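Local coordinates for protein beta-N-acetylhexosaminidase (Streptomyces plicatus, PDB 1JAK) that hydrolyses terminal beta-linked N-acetylhexosamine residues from glycans, probably by the substrate-assisted mechanism of glycoside hydrolase family 20, at residues G93-E98 and T150-P155; R168-V173 and G226-A231; G255-A260 and S285-D290; Y399-Y404 and P446-T451. All coordinates share one frame; numbering follows the deposited sequence.

Overall arrangement
Contact 1 stands apart. It lies at the surface of the N-terminal domain, about 32 Å from contact 4 and about 45 Å from contact 3, centre to centre. The other three belong to the alpha/beta barrel. Contacts 3 and 4 are buried, contact 2 only partly. Contacts 2 and 4 both bind the azasugar IFG and touch each other through Arg168, His169, Trp448, Thr449 and Glu450. Contact 3 reaches contact 2 where Arg168 packs on His256. Chemistry follows place: contact 1 pairs a phenol with a carboxylate, contact 2 packs rings between two loops that lead into helices, contact 3 gathers polar atoms round a serine, and contact 4 combines aromatic rings with acids around the ligand.

Contact 1 of 4, residues G93-E98 and T150-P155; sequences GPYGDE and TIEDTP
The Tyr95 ring meets segment 150-155 with its edge. Glu152 OE1 and Thr154 CG2 both lie near the plane of the ring. One face of the ring carries Pro94 CD, which sits 4.1 Å above the plane and toward the rim. The Glu152 carboxylate plane is 70° from the ring plane, and the two side chains cross obliquely, meeting at hydroxyl and OE1. Tyr95 OH donates a hydrogen bond to Glu152 OE1 over 3.1 Å. The hydroxyl comes to the anti side of the oxygen and stands 32° out of the carboxylate plane. The same hydroxyl is also hydrogen-bonded to Arg101 NH1, its stronger partner. Arg101 lies on strand 100-105 and its side chain also touches Glu152.

Thr154 fills the space nearer the backbone. Its CG2 lies anti to the carbonyl carbon, and this methyl rests 3.8 Å from Tyr95 CA. It is equally near the carbonyl oxygen of Pro94. Further along, the Pro155 ring packs against Glu98, with Pro155 CG 3.8 Å from Glu98 OE1 and 4.0 Å from Glu98 CB. Glu98 runs on extended beyond CG, and its other oxygen, OE2, forms a salt bridge to Arg160.

Pro94 is the centre of an inverse gamma turn, closed by a weak bond from Tyr95 N to Gly93 O, which bends the loop between strands 86-90 and 100-105. The contact lays this loop along the end of strand 145-153, in the mixed sheet of the N-terminal domain of a family 20 hexosaminidase.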
# COMPACT_ATOMS: atom_id res chain seq x y z
N GLY A 93 -16.10 -3.94 -22.01
CA GLY A 93 -17.03 -3.35 -21.06
C GLY A 93 -16.47 -2.05 -20.52
O GLY A 93 -15.29 -1.77 -20.70
N PRO A 94 -17.30 -1.24 -19.86
CA PRO A 94 -16.87 0.05 -19.29
C PRO A 94 -16.26 -0.13 -17.91
O PRO A 94 -16.72 0.47 -16.93
CB PRO A 94 -18.17 0.83 -19.24
CG PRO A 94 -19.14 -0.22 -18.82
CD PRO A 94 -18.75 -1.41 -19.69
N TYR A 95 -15.22 -0.96 -17.81
CA TYR A 95 -14.60 -1.21 -16.52
C TYR A 95 -13.13 -0.81 -16.43
O TYR A 95 -12.50 -1.00 -15.39
CB TYR A 95 -14.78 -2.68 -16.15
CG TYR A 95 -16.23 -3.10 -16.20
CD1 TYR A 95 -17.20 -2.43 -15.45
CD2 TYR A 95 -16.65 -4.15 -17.02
CE1 TYR A 95 -18.55 -2.79 -15.53
CE2 TYR A 95 -17.99 -4.52 -17.10
CZ TYR A 95 -18.93 -3.83 -16.35
OH TYR A 95 -20.27 -4.17 -16.43
N GLY A 96 -12.59 -0.26 -17.51
CA GLY A 96 -11.20 0.16 -17.50
C GLY A 96 -10.20 -0.95 -17.22
O GLY A 96 -10.50 -2.13 -17.38
N ASP A 97 -9.01 -0.57 -16.78
CA ASP A 97 -7.96 -1.54 -16.49
C ASP A 97 -8.12 -2.22 -15.14
O ASP A 97 -7.55 -3.28 -14.91
CB ASP A 97 -6.58 -0.88 -16.54
CG ASP A 97 -6.26 -0.29 -17.89
OD1 ASP A 97 -6.41 -1.00 -18.90
OD2 ASP A 97 -5.83 0.89 -17.93
N GLU A 98 -8.90 -1.62 -14.25
CA GLU A 98 -9.06 -2.17 -12.91
C GLU A 98 -10.47 -2.47 -12.43
O GLU A 98 -10.64 -3.04 -11.35
CB GLU A 98 -8.41 -1.23 -11.89
CG GLU A 98 -6.92 -1.06 -12.07
CD GLU A 98 -6.32 -0.26 -10.94
OE1 GLU A 98 -6.50 0.98 -10.93
OE2 GLU A 98 -5.68 -0.87 -10.07
N THR A 150 -26.31 -7.10 -8.69
CA THR A 150 -25.21 -6.71 -9.55
C THR A 150 -24.41 -5.55 -8.98
O THR A 150 -24.96 -4.59 -8.46
CB THR A 150 -25.72 -6.29 -10.94
OG1 THR A 150 -26.31 -7.43 -11.60
CG2 THR A 150 -24.58 -5.75 -11.79
N ILE A 151 -23.09 -5.67 -9.09
CA ILE A 151 -22.17 -4.63 -8.64
C ILE A 151 -21.33 -4.24 -9.85
O ILE A 151 -20.80 -5.10 -10.54
CB ILE A 151 -21.20 -5.13 -7.53
CG1 ILE A 151 -21.95 -5.36 -6.22
CG2 ILE A 151 -20.08 -4.10 -7.32
CD1 ILE A 151 -21.06 -5.85 -5.08
N GLU A 152 -21.25 -2.94 -10.14
CA GLU A 152 -20.44 -2.44 -11.24
C GLU A 152 -19.48 -1.52 -10.50
O GLU A 152 -19.91 -0.58 -9.84
CB GLU A 152 -21.29 -1.69 -12.26
CG GLU A 152 -22.32 -2.60 -12.92
CD GLU A 152 -22.87 -2.03 -14.21
OE1 GLU A 152 -22.13 -2.01 -15.22
OE2 GLU A 152 -24.04 -1.60 -14.21
N ASP A 153 -18.19 -1.79 -10.63
CA ASP A 153 -17.19 -1.06 -9.87
C ASP A 153 -15.94 -0.63 -10.64
O ASP A 153 -15.33 -1.43 -11.35
CB ASP A 153 -16.80 -1.99 -8.71
CG ASP A 153 -16.29 -1.26 -7.49
OD1 ASP A 153 -16.37 -0.01 -7.43
OD2 ASP A 153 -15.82 -1.96 -6.57
N THR A 154 -15.55 0.63 -10.49
CA THR A 154 -14.35 1.17 -11.12
C THR A 154 -13.70 2.12 -10.11
O THR A 154 -14.39 2.68 -9.26
CB THR A 154 -14.67 1.96 -12.41
OG1 THR A 154 -15.64 2.97 -12.11
CG2 THR A 154 -15.20 1.03 -13.50
N PRO A 155 -12.37 2.30 -10.18
CA PRO A 155 -11.66 3.19 -9.25
C PRO A 155 -11.66 4.68 -9.57
O PRO A 155 -11.64 5.08 -10.73
CB PRO A 155 -10.25 2.61 -9.27
CG PRO A 155 -10.10 2.23 -10.71
CD PRO A 155 -11.42 1.54 -11.01

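Contact 2 of 4, residues R168-V173 and G226-A231; sequences RHFFGV and GYYTKA. With IFG ((2R,3R,4S,5R)-2-acetamido-3,4-dihydroxy-5-hydroxymethyl-piperidine), chain F.
Phe170 holds CG anti to its backbone N (chi1 -179°), which sends the ring out toward segment 226-231. Tyr228 turns CG anti to its carbonyl carbon instead, and this brings its ring across to meet Phe170. The two rings meet obliquely, with planes 48° apart and centroids 5.0 Å apart. The closest carbons are Phe170 CZ and Tyr228 CE1, at 3.4 Å. Gly226 lies over one face of the Phe170 ring, and its CA makes a CH-pi contact 3.9 Å from the ring centroid. A side chain on Gly226 would run into Phe170 CD2. Tyr227 N sits above the same face, toward the rim. An alanine in place of Phe170 would probably open a gap beneath Gly226 and leave the Tyr228 ring without its aromatic partner.

Both segments are loops of the alpha/beta barrel that lead into helices. Gly172 is the N-cap of helix 173-184, and Thr229 is the N-cap of helix 230-242, where its OG1 caps Glu232 N. Tyr228 ties the two starts together. Its OH donates to Phe171 O over 2.7 Å, and the hydroxyl approaches the carbonyl oxygen almost end-on, at 171°. Val173 CG2 comes within 4.3 Å of Tyr228 CD1.

At the other end of segment 168-173, Arg168 points into the ligand pocket. Its NH1 and NH2 each donate to IFG O3 at 2.9 Å, a two-pronged grip near the guanidinium plane. Salt bridges to Asp165 and Asp197, with a bond from NE to Gln199, fix the guanidinium.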
# COMPACT_ATOMS: atom_id res chain seq x y z
N ARG A 168 13.45 0.92 9.70
CA ARG A 168 13.48 1.10 11.16
C ARG A 168 13.52 -0.27 11.84
O ARG A 168 14.31 -0.48 12.77
CB ARG A 168 12.29 1.95 11.60
CG ARG A 168 12.57 3.46 11.47
CD ARG A 168 13.29 3.82 10.16
NE ARG A 168 13.58 5.26 10.10
CZ ARG A 168 12.72 6.18 9.69
NH1 ARG A 168 11.50 5.83 9.27
NH2 ARG A 168 13.05 7.47 9.74
N HIS A 169 12.67 -1.18 11.40
CA HIS A 169 12.71 -2.56 11.88
C HIS A 169 12.59 -3.36 10.59
O HIS A 169 11.73 -3.08 9.76
CB HIS A 169 11.57 -2.91 12.84
CG HIS A 169 11.81 -2.46 14.25
ND1 HIS A 169 11.29 -1.29 14.74
CD2 HIS A 169 12.52 -3.02 15.26
CE1 HIS A 169 11.66 -1.14 16.00
NE2 HIS A 169 12.41 -2.18 16.34
N PHE A 170 13.47 -4.34 10.42
CA PHE A 170 13.44 -5.15 9.22
C PHE A 170 12.37 -6.23 9.28
O PHE A 170 12.12 -6.82 10.33
CB PHE A 170 14.81 -5.82 9.01
CG PHE A 170 14.89 -6.67 7.77
CD1 PHE A 170 14.82 -6.09 6.51
CD2 PHE A 170 15.03 -8.05 7.87
CE1 PHE A 170 14.89 -6.88 5.36
CE2 PHE A 170 15.10 -8.85 6.73
CZ PHE A 170 15.03 -8.26 5.47
N PHE A 171 11.73 -6.47 8.14
CA PHE A 171 10.72 -7.51 8.02
C PHE A 171 11.14 -8.33 6.81
O PHE A 171 11.37 -7.78 5.73
CB PHE A 171 9.33 -6.90 7.84
CG PHE A 171 8.82 -6.22 9.07
CD1 PHE A 171 9.12 -4.88 9.32
CD2 PHE A 171 8.09 -6.93 10.02
CE1 PHE A 171 8.71 -4.27 10.50
CE2 PHE A 171 7.67 -6.32 11.21
CZ PHE A 171 7.99 -4.99 11.45
N GLY A 172 11.26 -9.64 7.00
CA GLY A 172 11.67 -10.52 5.93
C GLY A 172 10.66 -10.71 4.83
O GLY A 172 9.52 -10.24 4.92
N VAL A 173 11.06 -11.42 3.78
CA VAL A 173 10.19 -11.68 2.64
C VAL A 173 8.82 -12.20 3.06
O VAL A 173 7.79 -11.66 2.63
CB VAL A 173 10.83 -12.68 1.66
CG1 VAL A 173 9.83 -13.09 0.59
CG2 VAL A 173 12.06 -12.05 1.01
N GLY A 226 19.02 -6.96 8.96
CA GLY A 226 18.65 -7.77 7.81
C GLY A 226 18.58 -6.96 6.54
O GLY A 226 18.66 -5.73 6.56
N TYR A 227 18.45 -7.65 5.41
CA TYR A 227 18.34 -6.97 4.12
C TYR A 227 17.91 -8.01 3.10
O TYR A 227 17.98 -9.21 3.36
CB TYR A 227 19.67 -6.34 3.70
CG TYR A 227 20.79 -7.32 3.46
CD1 TYR A 227 20.94 -7.95 2.22
CD2 TYR A 227 21.69 -7.64 4.48
CE1 TYR A 227 21.96 -8.88 2.01
CE2 TYR A 227 22.71 -8.57 4.27
CZ TYR A 227 22.84 -9.19 3.04
OH TYR A 227 23.84 -10.11 2.86
N TYR A 228 17.46 -7.54 1.94
CA TYR A 228 17.05 -8.44 0.88
C TYR A 228 18.14 -8.60 -0.14
O TYR A 228 18.76 -7.62 -0.55
CB TYR A 228 15.83 -7.91 0.13
CG TYR A 228 14.68 -7.49 1.00
CD1 TYR A 228 14.09 -8.39 1.88
CD2 TYR A 228 14.20 -6.18 0.96
CE1 TYR A 228 13.03 -8.00 2.69
CE2 TYR A 228 13.15 -5.79 1.77
CZ TYR A 228 12.57 -6.70 2.64
OH TYR A 228 11.56 -6.29 3.46
N THR A 229 18.38 -9.84 -0.55
CA THR A 229 19.34 -10.10 -1.60
C THR A 229 18.55 -9.69 -2.84
O THR A 229 17.34 -9.47 -2.76
CB THR A 229 19.65 -11.60 -1.73
OG1 THR A 229 18.43 -12.33 -1.86
CG2 THR A 229 20.41 -12.10 -0.51
N LYS A 230 19.21 -9.59 -3.99
CA LYS A 230 18.52 -9.23 -5.22
C LYS A 230 17.41 -10.25 -5.47
O LYS A 230 16.30 -9.90 -5.87
CB LYS A 230 19.49 -9.26 -6.40
CG LYS A 230 20.74 -8.42 -6.23
CD LYS A 230 20.49 -6.97 -6.55
CE LYS A 230 21.81 -6.23 -6.74
NZ LYS A 230 21.57 -4.79 -7.02
N ALA A 231 17.72 -11.53 -5.23
CA ALA A 231 16.75 -12.60 -5.44
C ALA A 231 15.52 -12.44 -4.54
O ALA A 231 14.39 -12.61 -5.00
CB ALA A 231 17.40 -13.96 -5.18
N1 IFG F . 8.64 11.40 9.26
C2 IFG F . 9.66 10.63 8.50
C3 IFG F . 9.54 9.06 8.60
C4 IFG F . 9.14 8.55 10.00
C5 IFG F . 7.87 9.30 10.44
C6 IFG F . 7.30 8.88 11.79
C7 IFG F . 8.45 11.04 6.40
C8 IFG F . 8.31 11.40 4.94
C9 IFG F . 8.07 10.82 10.48
N2 IFG F . 9.64 11.04 7.08
O7 IFG F . 7.42 10.75 6.99
O3 IFG F . 10.78 8.47 8.23
O4 IFG F . 10.19 8.84 10.92
O6 IFG F . 5.92 9.22 11.89

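Contact 3 of 4, residues G255-A260 and S285-D290; sequences GHTNAA and SSLCVD
Ser285 reaches into the bend of segment 255-260. Its OG lies 3.1 Å from His256 N and 3.2 Å from Thr257 N. Beside it, Gly255 CA makes a CA-H...O contact of 3.5 Å with Ser285 O. Water 1 joins the same backbones, accepting from His256 N at 3.0 Å and donating to Ser285 O at 2.7 Å. The apolar part of the contact is Thr257 on Leu287. The two side chains cross at about a right angle, with Thr257 CB 3.7 Å from Leu287 CD2. Thr257 CG2 packs on Leu287 as well.

A second shell sets these groups. Asp198 OD1 is hydrogen-bonded to both Ser285 OG and Asn258 N. Thr257 OG1 bonds to Pro254 O. A glycine in place of Thr257 would probably leave Leu287 CD2 with a gap beside it and Pro254 O without its hydroxyl partner. The His256 side chain starts away from segment 285-290; its ring bonds Asp197 through ND1 and Glu320 through NE2. The contact joins the start of helix 258-263 to the loop before helix 292-307, in the barrel domain where His256 lines the azasugar pocket.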
# COMPACT_ATOMS: atom_id res chain seq x y z
N GLY A 255 18.82 13.10 2.76
CA GLY A 255 18.67 12.88 4.19
C GLY A 255 18.31 11.43 4.46
O GLY A 255 18.12 10.66 3.52
N HIS A 256 18.21 11.05 5.73
CA HIS A 256 17.87 9.67 6.11
C HIS A 256 18.81 8.68 5.46
O HIS A 256 18.40 7.61 5.00
CB HIS A 256 16.43 9.38 5.70
CG HIS A 256 15.42 10.01 6.60
ND1 HIS A 256 15.11 9.50 7.84
CD2 HIS A 256 14.67 11.13 6.46
CE1 HIS A 256 14.23 10.28 8.44
NE2 HIS A 256 13.95 11.28 7.62
N THR A 257 20.09 9.03 5.45
CA THR A 257 21.12 8.21 4.82
C THR A 257 22.20 7.66 5.75
O THR A 257 23.24 7.22 5.28
CB THR A 257 21.82 9.04 3.72
OG1 THR A 257 22.10 10.35 4.23
CG2 THR A 257 20.95 9.16 2.49
N ASN A 258 21.96 7.66 7.06
CA ASN A 258 23.01 7.18 7.95
C ASN A 258 23.50 5.76 7.69
O ASN A 258 24.69 5.48 7.83
CB ASN A 258 22.60 7.28 9.42
CG ASN A 258 23.78 7.05 10.34
OD1 ASN A 258 24.65 7.91 10.48
ND2 ASN A 258 23.83 5.87 10.96
N ALA A 259 22.60 4.84 7.32
CA ALA A 259 23.03 3.47 7.08
C ALA A 259 24.11 3.42 6.01
O ALA A 259 25.09 2.68 6.13
CB ALA A 259 21.85 2.60 6.69
N ALA A 260 23.94 4.22 4.96
CA ALA A 260 24.93 4.27 3.88
C ALA A 260 26.19 4.98 4.36
O ALA A 260 27.31 4.51 4.12
CB ALA A 260 24.35 5.00 2.67
N SER A 285 21.09 13.23 9.48
CA SER A 285 22.03 12.70 8.49
C SER A 285 21.95 13.39 7.13
O SER A 285 20.91 13.91 6.74
CB SER A 285 21.78 11.21 8.30
OG SER A 285 20.44 10.99 7.90
N SER A 286 23.07 13.38 6.41
CA SER A 286 23.10 13.98 5.08
C SER A 286 24.26 13.50 4.22
O SER A 286 25.38 13.36 4.70
CB SER A 286 23.17 15.51 5.18
OG SER A 286 23.24 16.08 3.88
N LEU A 287 23.97 13.23 2.95
CA LEU A 287 25.02 12.84 2.03
C LEU A 287 25.80 14.14 1.87
O LEU A 287 25.26 15.22 2.14
CB LEU A 287 24.44 12.42 0.68
CG LEU A 287 23.58 11.16 0.68
CD1 LEU A 287 23.06 10.90 -0.73
CD2 LEU A 287 24.41 9.99 1.18
N CYS A 288 27.05 14.06 1.43
CA CYS A 288 27.82 15.29 1.27
C CYS A 288 27.62 15.83 -0.15
O CYS A 288 28.21 15.33 -1.11
CB CYS A 288 29.31 15.04 1.56
SG CYS A 288 30.11 16.63 1.96
N VAL A 289 26.78 16.84 -0.26
CA VAL A 289 26.44 17.44 -1.54
C VAL A 289 27.64 17.98 -2.32
O VAL A 289 27.64 17.95 -3.55
CB VAL A 289 25.40 18.58 -1.36
CG1 VAL A 289 25.08 19.23 -2.70
CG2 VAL A 289 24.12 18.00 -0.76
N ASP A 290 28.66 18.45 -1.62
CA ASP A 290 29.85 19.01 -2.27
C ASP A 290 30.93 18.01 -2.66
O ASP A 290 32.03 18.42 -3.03
CB ASP A 290 30.48 20.08 -1.38
CG ASP A 290 29.55 21.23 -1.09
OD1 ASP A 290 28.88 21.72 -2.03
OD2 ASP A 290 29.49 21.66 0.08
O HOH W 1 18.33 13.49 7.46

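Contact 4 of 4, residues Y399-Y404 and P446-T451; sequences YLDMKY and PLWTET. With IFG ((2R,3R,4S,5R)-2-acetamido-3,4-dihydroxy-5-hydroxymethyl-piperidine), chain F.
Leu400 N donates to Pro446 O over 2.8 Å, with an N-H...O angle of 151°, and Leu400 is the second residue of a type I turn from Tyr399 to Met402. The turn sets Tyr399 and Asp401 beside Trp448. Trp448 NE1 stands 3.0 Å above one face of the Tyr399 ring, toward its rim, and the two ring planes are 50° apart. Tyr399 CE1 also packs on Pro446 CG, which approaches obliquely from the same side of the ring as Trp448. Leu400 CB rests on Leu447 CD1.

The Trp448 indole is the platform for the azasugar. IFG C3 lies over the centre of one indole face, 3.4 Å above it. Asp401 comes to the indole edge instead, with OD1 3.3 Å from Trp448 CD1. That oxygen is buried with no polar partner in the model. Asp401 holds CG between its backbone N and carbonyl carbon (chi1 63°), which lifts the carboxylate toward the azasugar. OD2 then accepts from IFG O6 at 2.6 Å. Water 2 donates to Asp401 OD2 and to Glu450 OE1, bridging the two acids. Glu450 OE2 takes IFG O4 in a very short bond of 2.5 Å. Tyr399 OH donates to the acetamide oxygen O7 at 2.7 Å. Asp319, Glu320, Trp414 and Arg168 also bind the ligand.

Strand 440-447 lies between strands 159-165 and 389-392 of the parallel barrel, and Pro446 and Trp448 touch Met163 on the first of these. Leu400 and Leu447 pack against Tyr179 of helix 173-184, and Leu400 also meets helix 465-474.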
# COMPACT_ATOMS: atom_id res chain seq x y z
N TYR A 399 -1.03 8.31 8.19
CA TYR A 399 0.19 7.72 8.72
C TYR A 399 -0.28 6.69 9.74
O TYR A 399 -0.74 7.05 10.83
CB TYR A 399 1.06 8.81 9.37
CG TYR A 399 2.09 9.39 8.43
CD1 TYR A 399 1.81 9.57 7.07
CD2 TYR A 399 3.36 9.74 8.89
CE1 TYR A 399 2.76 10.08 6.20
CE2 TYR A 399 4.33 10.25 8.02
CZ TYR A 399 4.02 10.41 6.68
OH TYR A 399 4.97 10.88 5.81
N LEU A 400 -0.18 5.41 9.38
CA LEU A 400 -0.65 4.34 10.25
C LEU A 400 0.16 4.11 11.52
O LEU A 400 -0.27 3.34 12.39
CB LEU A 400 -0.75 3.04 9.43
CG LEU A 400 -1.67 3.16 8.21
CD1 LEU A 400 -1.51 1.92 7.33
CD2 LEU A 400 -3.13 3.31 8.66
N ASP A 401 1.31 4.75 11.64
CA ASP A 401 2.13 4.62 12.84
C ASP A 401 1.69 5.62 13.90
O ASP A 401 2.16 5.57 15.04
CB ASP A 401 3.61 4.84 12.51
CG ASP A 401 3.89 6.25 12.01
OD1 ASP A 401 3.17 6.71 11.11
OD2 ASP A 401 4.83 6.90 12.52
N MET A 402 0.79 6.53 13.55
CA MET A 402 0.34 7.54 14.51
C MET A 402 -0.67 6.97 15.50
O MET A 402 -1.58 6.24 15.12
CB MET A 402 -0.25 8.75 13.78
CG MET A 402 0.11 10.10 14.43
SD MET A 402 1.90 10.41 14.47
CE MET A 402 2.29 10.41 12.71
N LYS A 403 -0.49 7.31 16.77
CA LYS A 403 -1.38 6.83 17.82
C LYS A 403 -2.83 7.26 17.61
O LYS A 403 -3.10 8.34 17.08
CB LYS A 403 -0.92 7.35 19.19
CG LYS A 403 0.40 6.78 19.66
CD LYS A 403 0.76 7.32 21.04
CE LYS A 403 2.08 6.75 21.53
NZ LYS A 403 2.42 7.27 22.88
N TYR A 404 -3.76 6.40 18.03
CA TYR A 404 -5.18 6.67 17.93
C TYR A 404 -5.56 7.68 19.00
O TYR A 404 -6.37 8.59 18.78
CB TYR A 404 -5.99 5.40 18.16
CG TYR A 404 -5.69 4.28 17.19
CD1 TYR A 404 -6.22 4.29 15.90
CD2 TYR A 404 -4.89 3.20 17.58
CE1 TYR A 404 -5.97 3.24 15.02
CE2 TYR A 404 -4.64 2.15 16.71
CZ TYR A 404 -5.18 2.17 15.43
OH TYR A 404 -4.97 1.12 14.58
N PRO A 446 1.08 5.24 4.67
CA PRO A 446 2.40 4.76 5.10
C PRO A 446 2.41 4.19 6.51
O PRO A 446 1.76 4.73 7.41
CB PRO A 446 3.28 6.01 5.01
CG PRO A 446 2.51 6.96 4.12
CD PRO A 446 1.09 6.70 4.54
N LEU A 447 3.15 3.10 6.70
CA LEU A 447 3.28 2.49 8.02
C LEU A 447 4.76 2.52 8.39
O LEU A 447 5.55 1.69 7.92
CB LEU A 447 2.76 1.04 8.02
CG LEU A 447 2.85 0.30 9.36
CD1 LEU A 447 2.20 1.12 10.48
CD2 LEU A 447 2.18 -1.06 9.24
N TRP A 448 5.13 3.49 9.21
CA TRP A 448 6.50 3.65 9.67
C TRP A 448 6.74 2.68 10.83
O TRP A 448 5.82 2.39 11.60
CB TRP A 448 6.73 5.10 10.10
CG TRP A 448 6.53 6.04 8.95
CD1 TRP A 448 5.44 6.83 8.71
CD2 TRP A 448 7.42 6.24 7.84
NE1 TRP A 448 5.59 7.51 7.53
CE2 TRP A 448 6.80 7.17 6.98
CE3 TRP A 448 8.68 5.73 7.51
CZ2 TRP A 448 7.41 7.60 5.79
CZ3 TRP A 448 9.28 6.16 6.33
CH2 TRP A 448 8.64 7.09 5.48
N THR A 449 7.97 2.20 10.97
CA THR A 449 8.21 1.20 12.01
C THR A 449 9.16 1.49 13.17
O THR A 449 9.73 0.56 13.74
CB THR A 449 8.60 -0.14 11.36
OG1 THR A 449 9.74 0.04 10.50
CG2 THR A 449 7.44 -0.68 10.53
N GLU A 450 9.33 2.75 13.54
CA GLU A 450 10.19 3.06 14.67
C GLU A 450 9.76 2.27 15.91
O GLU A 450 10.60 1.85 16.71
CB GLU A 450 10.14 4.55 15.03
CG GLU A 450 11.05 5.44 14.21
CD GLU A 450 10.38 6.01 12.97
OE1 GLU A 450 9.34 5.48 12.54
OE2 GLU A 450 10.92 6.99 12.43
N THR A 451 8.45 2.08 16.06
CA THR A 451 7.89 1.40 17.23
C THR A 451 7.32 -0.01 17.01
O THR A 451 6.83 -0.62 17.96
CB THR A 451 6.75 2.23 17.86
OG1 THR A 451 5.58 2.15 17.02
CG2 THR A 451 7.17 3.69 17.99
N1 IFG F . 8.64 11.40 9.26
C2 IFG F . 9.66 10.63 8.50
C3 IFG F . 9.54 9.06 8.60
C4 IFG F . 9.14 8.55 10.00
C5 IFG F . 7.87 9.30 10.44
C6 IFG F . 7.30 8.88 11.79
C7 IFG F . 8.45 11.04 6.40
C8 IFG F . 8.31 11.40 4.94
C9 IFG F . 8.07 10.82 10.48
N2 IFG F . 9.64 11.04 7.08
O7 IFG F . 7.42 10.75 6.99
O3 IFG F . 10.78 8.47 8.23
O4 IFG F . 10.19 8.84 10.92
O6 IFG F . 5.92 9.22 11.89
O HOH W 2 6.80 5.40 13.70